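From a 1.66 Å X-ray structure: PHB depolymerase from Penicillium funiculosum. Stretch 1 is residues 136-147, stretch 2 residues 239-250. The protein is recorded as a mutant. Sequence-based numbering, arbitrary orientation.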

# COMPACT_ATOMS: atom_id res chain seq x y z
N THR A 136 9.59 9.60 3.56
CA THR A 136 8.62 9.82 4.63
C THR A 136 7.25 9.89 3.96
O THR A 136 7.16 10.13 2.76
CB THR A 136 8.91 11.15 5.36
OG1 THR A 136 8.14 11.22 6.57
CG2 THR A 136 8.57 12.34 4.47
N PHE A 137 6.18 9.67 4.73
CA PHE A 137 4.84 9.81 4.16
C PHE A 137 4.47 11.29 4.11
O PHE A 137 4.49 11.97 5.13
CB PHE A 137 3.80 9.07 5.00
CG PHE A 137 2.50 8.86 4.28
CD1 PHE A 137 2.24 7.66 3.62
CD2 PHE A 137 1.57 9.89 4.20
CE1 PHE A 137 1.07 7.50 2.89
CE2 PHE A 137 0.39 9.73 3.46
CZ PHE A 137 0.15 8.53 2.81
N PRO A 138 4.12 11.80 2.92
CA PRO A 138 3.76 13.21 2.76
C PRO A 138 2.33 13.58 3.17
O PRO A 138 1.36 13.07 2.59
CB PRO A 138 4.01 13.46 1.28
CG PRO A 138 3.56 12.16 0.67
CD PRO A 138 4.15 11.11 1.61
N THR A 139 2.20 14.48 4.14
CA THR A 139 0.90 15.06 4.47
C THR A 139 1.01 16.58 4.43
O THR A 139 2.08 17.12 4.15
CB THR A 139 0.42 14.64 5.87
OG1 THR A 139 1.07 15.44 6.86
CG2 THR A 139 0.76 13.18 6.12
N ASP A 140 -0.09 17.27 4.71
CA ASP A 140 -0.05 18.73 4.76
C ASP A 140 -0.49 19.25 6.12
O ASP A 140 -0.96 20.38 6.24
CB ASP A 140 -0.92 19.32 3.65
CG ASP A 140 -2.40 19.07 3.86
OD1 ASP A 140 -2.76 18.06 4.51
OD2 ASP A 140 -3.21 19.88 3.36
N PHE A 141 -0.33 18.43 7.15
CA PHE A 141 -0.62 18.86 8.51
C PHE A 141 0.38 18.30 9.51
O PHE A 141 1.13 17.37 9.22
CB PHE A 141 -2.06 18.46 8.89
CG PHE A 141 -2.31 16.97 8.87
CD1 PHE A 141 -2.27 16.23 10.04
CD2 PHE A 141 -2.59 16.32 7.67
CE1 PHE A 141 -2.52 14.86 10.04
CE2 PHE A 141 -2.84 14.94 7.65
CZ PHE A 141 -2.80 14.21 8.84
N ASN A 142 0.39 18.90 10.70
CA ASN A 142 1.37 18.57 11.73
C ASN A 142 0.85 17.45 12.63
O ASN A 142 0.47 17.68 13.78
CB ASN A 142 1.69 19.82 12.55
CG ASN A 142 2.43 20.87 11.75
OD1 ASN A 142 2.31 22.07 12.02
ND2 ASN A 142 3.20 20.43 10.77
N GLY A 143 0.84 16.23 12.09
CA GLY A 143 0.41 15.09 12.88
C GLY A 143 1.28 14.89 14.10
O GLY A 143 2.48 15.16 14.08
N ALA A 144 0.67 14.40 15.18
CA ALA A 144 1.37 14.24 16.45
C ALA A 144 2.65 13.41 16.29
O ALA A 144 2.60 12.26 15.86
CB ALA A 144 0.45 13.57 17.47
N GLY A 145 3.79 14.00 16.63
CA GLY A 145 5.03 13.26 16.62
C GLY A 145 5.69 13.12 15.26
O GLY A 145 6.70 12.41 15.13
N ASP A 146 5.14 13.79 14.25
CA ASP A 146 5.71 13.74 12.90
C ASP A 146 7.18 14.15 12.91
O ASP A 146 7.58 15.04 13.66
CB ASP A 146 4.95 14.69 11.96
CG ASP A 146 3.68 14.07 11.38
OD1 ASP A 146 3.13 14.66 10.44
OD2 ASP A 146 3.24 13.00 11.86
N ASN A 147 7.97 13.51 12.06
CA ASN A 147 9.33 13.97 11.79
C ASN A 147 9.30 15.04 10.70
O ASN A 147 8.33 15.15 9.95
CB ASN A 147 10.21 12.81 11.34
CG ASN A 147 9.62 12.05 10.17
OD1 ASN A 147 8.60 11.37 10.33
ND2 ASN A 147 10.24 12.17 9.00
N SER A 239 -0.84 3.96 16.84
CA SER A 239 -1.85 4.33 15.85
C SER A 239 -1.43 5.51 14.97
O SER A 239 -2.25 6.09 14.27
CB SER A 239 -3.17 4.67 16.54
OG SER A 239 -3.04 5.83 17.35
N ARG A 240 -0.14 5.85 14.97
CA ARG A 240 0.30 7.04 14.25
C ARG A 240 0.14 6.97 12.74
O ARG A 240 -0.14 7.99 12.11
CB ARG A 240 1.74 7.38 14.62
CG ARG A 240 1.88 7.96 16.02
CD ARG A 240 3.22 8.66 16.20
NE ARG A 240 3.41 9.15 17.57
CZ ARG A 240 2.62 10.03 18.17
NH1 ARG A 240 1.58 10.55 17.52
NH2 ARG A 240 2.87 10.41 19.41
N PHE A 241 0.30 5.80 12.13
CA PHE A 241 0.09 5.73 10.69
C PHE A 241 -1.40 5.87 10.39
O PHE A 241 -1.80 6.58 9.47
CB PHE A 241 0.59 4.40 10.10
CG PHE A 241 0.64 4.38 8.60
CD1 PHE A 241 1.78 4.82 7.92
CD2 PHE A 241 -0.46 3.97 7.86
CE1 PHE A 241 1.81 4.83 6.52
CE2 PHE A 241 -0.44 3.99 6.46
CZ PHE A 241 0.70 4.42 5.79
N ILE A 242 -2.22 5.20 11.20
CA ILE A 242 -3.66 5.25 11.01
C ILE A 242 -4.19 6.67 11.10
O ILE A 242 -5.10 7.06 10.36
CB ILE A 242 -4.37 4.36 12.05
CG1 ILE A 242 -4.00 2.89 11.80
CG2 ILE A 242 -5.88 4.55 11.99
CD1 ILE A 242 -4.33 1.96 12.94
N GLN A 243 -3.62 7.46 12.01
CA GLN A 243 -4.16 8.79 12.30
C GLN A 243 -3.44 9.94 11.59
O GLN A 243 -4.07 10.93 11.21
CB GLN A 243 -4.13 9.05 13.81
CG GLN A 243 -5.01 8.11 14.61
CD GLN A 243 -4.99 8.44 16.09
OE1 GLN A 243 -3.93 8.48 16.72
NE2 GLN A 243 -6.17 8.67 16.66
N ASN A 244 -2.13 9.81 11.42
CA ASN A 244 -1.31 10.92 10.96
C ASN A 244 -1.17 11.03 9.43
O ASN A 244 -0.65 12.02 8.93
CB ASN A 244 0.09 10.84 11.58
CG ASN A 244 0.12 11.26 13.04
OD1 ASN A 244 -0.85 11.09 13.77
ND2 ASN A 244 1.26 11.78 13.47
N THR A 245 -1.62 10.01 8.70
CA THR A 245 -1.42 9.99 7.26
C THR A 245 -2.48 10.77 6.50
O THR A 245 -2.24 11.25 5.40
CB THR A 245 -1.41 8.55 6.71
OG1 THR A 245 -2.56 7.84 7.20
CG2 THR A 245 -0.14 7.83 7.14
N GLY A 246 -3.67 10.89 7.09
CA GLY A 246 -4.70 11.72 6.49
C GLY A 246 -5.69 11.02 5.58
O GLY A 246 -6.55 11.68 4.99
N TYR A 247 -5.59 9.70 5.45
CA TYR A 247 -6.57 8.96 4.64
C TYR A 247 -7.97 9.14 5.20
O TYR A 247 -8.93 9.32 4.45
CB TYR A 247 -6.26 7.46 4.62
CG TYR A 247 -5.03 7.05 3.86
CD1 TYR A 247 -3.80 6.93 4.50
CD2 TYR A 247 -5.09 6.75 2.50
CE1 TYR A 247 -2.66 6.51 3.82
CE2 TYR A 247 -3.96 6.33 1.80
CZ TYR A 247 -2.75 6.21 2.47
OH TYR A 247 -1.64 5.78 1.79
N ASN A 248 -8.09 9.06 6.52
CA ASN A 248 -9.40 9.02 7.15
C ASN A 248 -10.17 10.31 6.94
O ASN A 248 -11.40 10.29 6.87
CB ASN A 248 -9.27 8.73 8.65
CG ASN A 248 -8.60 7.40 8.93
OD1 ASN A 248 -8.57 6.52 8.07
ND2 ASN A 248 -8.06 7.25 10.13
N LYS A 249 -9.46 11.43 6.85
CA LYS A 249 -10.09 12.72 6.61
C LYS A 249 -10.89 12.71 5.32
O LYS A 249 -11.98 13.28 5.25
CB LYS A 249 -9.03 13.83 6.54
CG LYS A 249 -8.22 13.99 7.82
CD LYS A 249 -7.21 15.12 7.68
CE LYS A 249 -6.43 15.32 8.97
NZ LYS A 249 -7.33 15.68 10.10
N TRP A 250 -10.34 12.07 4.29
CA TRP A 250 -11.01 11.96 3.01
C TRP A 250 -12.08 10.87 3.01
O TRP A 250 -13.17 11.06 2.45
CB TRP A 250 -9.99 11.70 1.89
CG TRP A 250 -9.15 12.89 1.58
CD1 TRP A 250 -7.92 13.19 2.10
CD2 TRP A 250 -9.50 13.98 0.73
NE1 TRP A 250 -7.49 14.41 1.62
CE2 TRP A 250 -8.44 14.92 0.78
CE3 TRP A 250 -10.62 14.26 -0.08
CZ2 TRP A 250 -8.47 16.11 0.05
CZ3 TRP A 250 -10.64 15.45 -0.80
CH2 TRP A 250 -9.57 16.36 -0.73
O HOH W 1 0.75 14.33 9.52
O HOH W 2 -2.24 13.92 15.20

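A single asparagine amide can hold a loop against a helix, and the contact between residues 136-147 and 239-250 of this PHB depolymerase shows how. Asn244 ND2 donates to Ala144 O (2.8 Å) and to Asp146 OD2 (2.8 Å), so one amide nitrogen spends its hydrogens on a backbone carbonyl and a carboxylate. Both acceptors lie in the type II turn from Gly143 to Asp146, which is closed by its own bond from Asp146 N to Gly143 O (3.0 Å). The fit is close: a CB on Gly143 would clash with Asn244 ND2, and one on Gly145, whose phi is positive, would clash with Arg240 CZ. Proximity alone does not make a bond, however. Arg240 NH1 comes within 2.6 Å of Ala144 O, but the angle is poor, because the carbonyl lies over a face of the guanidinium.

Water extends the polar link. Water 1 lies 2.9 Å from Thr139 OG1 and 2.8 Å from Asn244 O, bridging the stretches beside Thr245 and Gly246.

Beyond this, aromatic rings take over. Phe141 CZ reaches 3.1 Å from Asn244 O, while Lys249 covers one face of the ring: its CE stands 3.9 Å from the Phe141 ring centroid in a CH-pi contact, and its NZ, 4.9 Å from that centroid, adds a cation-pi interaction. Gly246, with positive phi, leaves room here, since a CB would sit tight against Phe141 CE2.

Deeper, strand residue Phe137 points toward the second stretch. Thr245 CG2 lies 4.0 Å from the Phe137 ring centroid, over a face; Phe241 directs its edge toward Phe137 in an offset edge-to-face pair; and Tyr247 packs obliquely, its CE1 3.6 Å from Phe137 CZ. Polar bonds fix the turn, and this buried cluster anchors the strand.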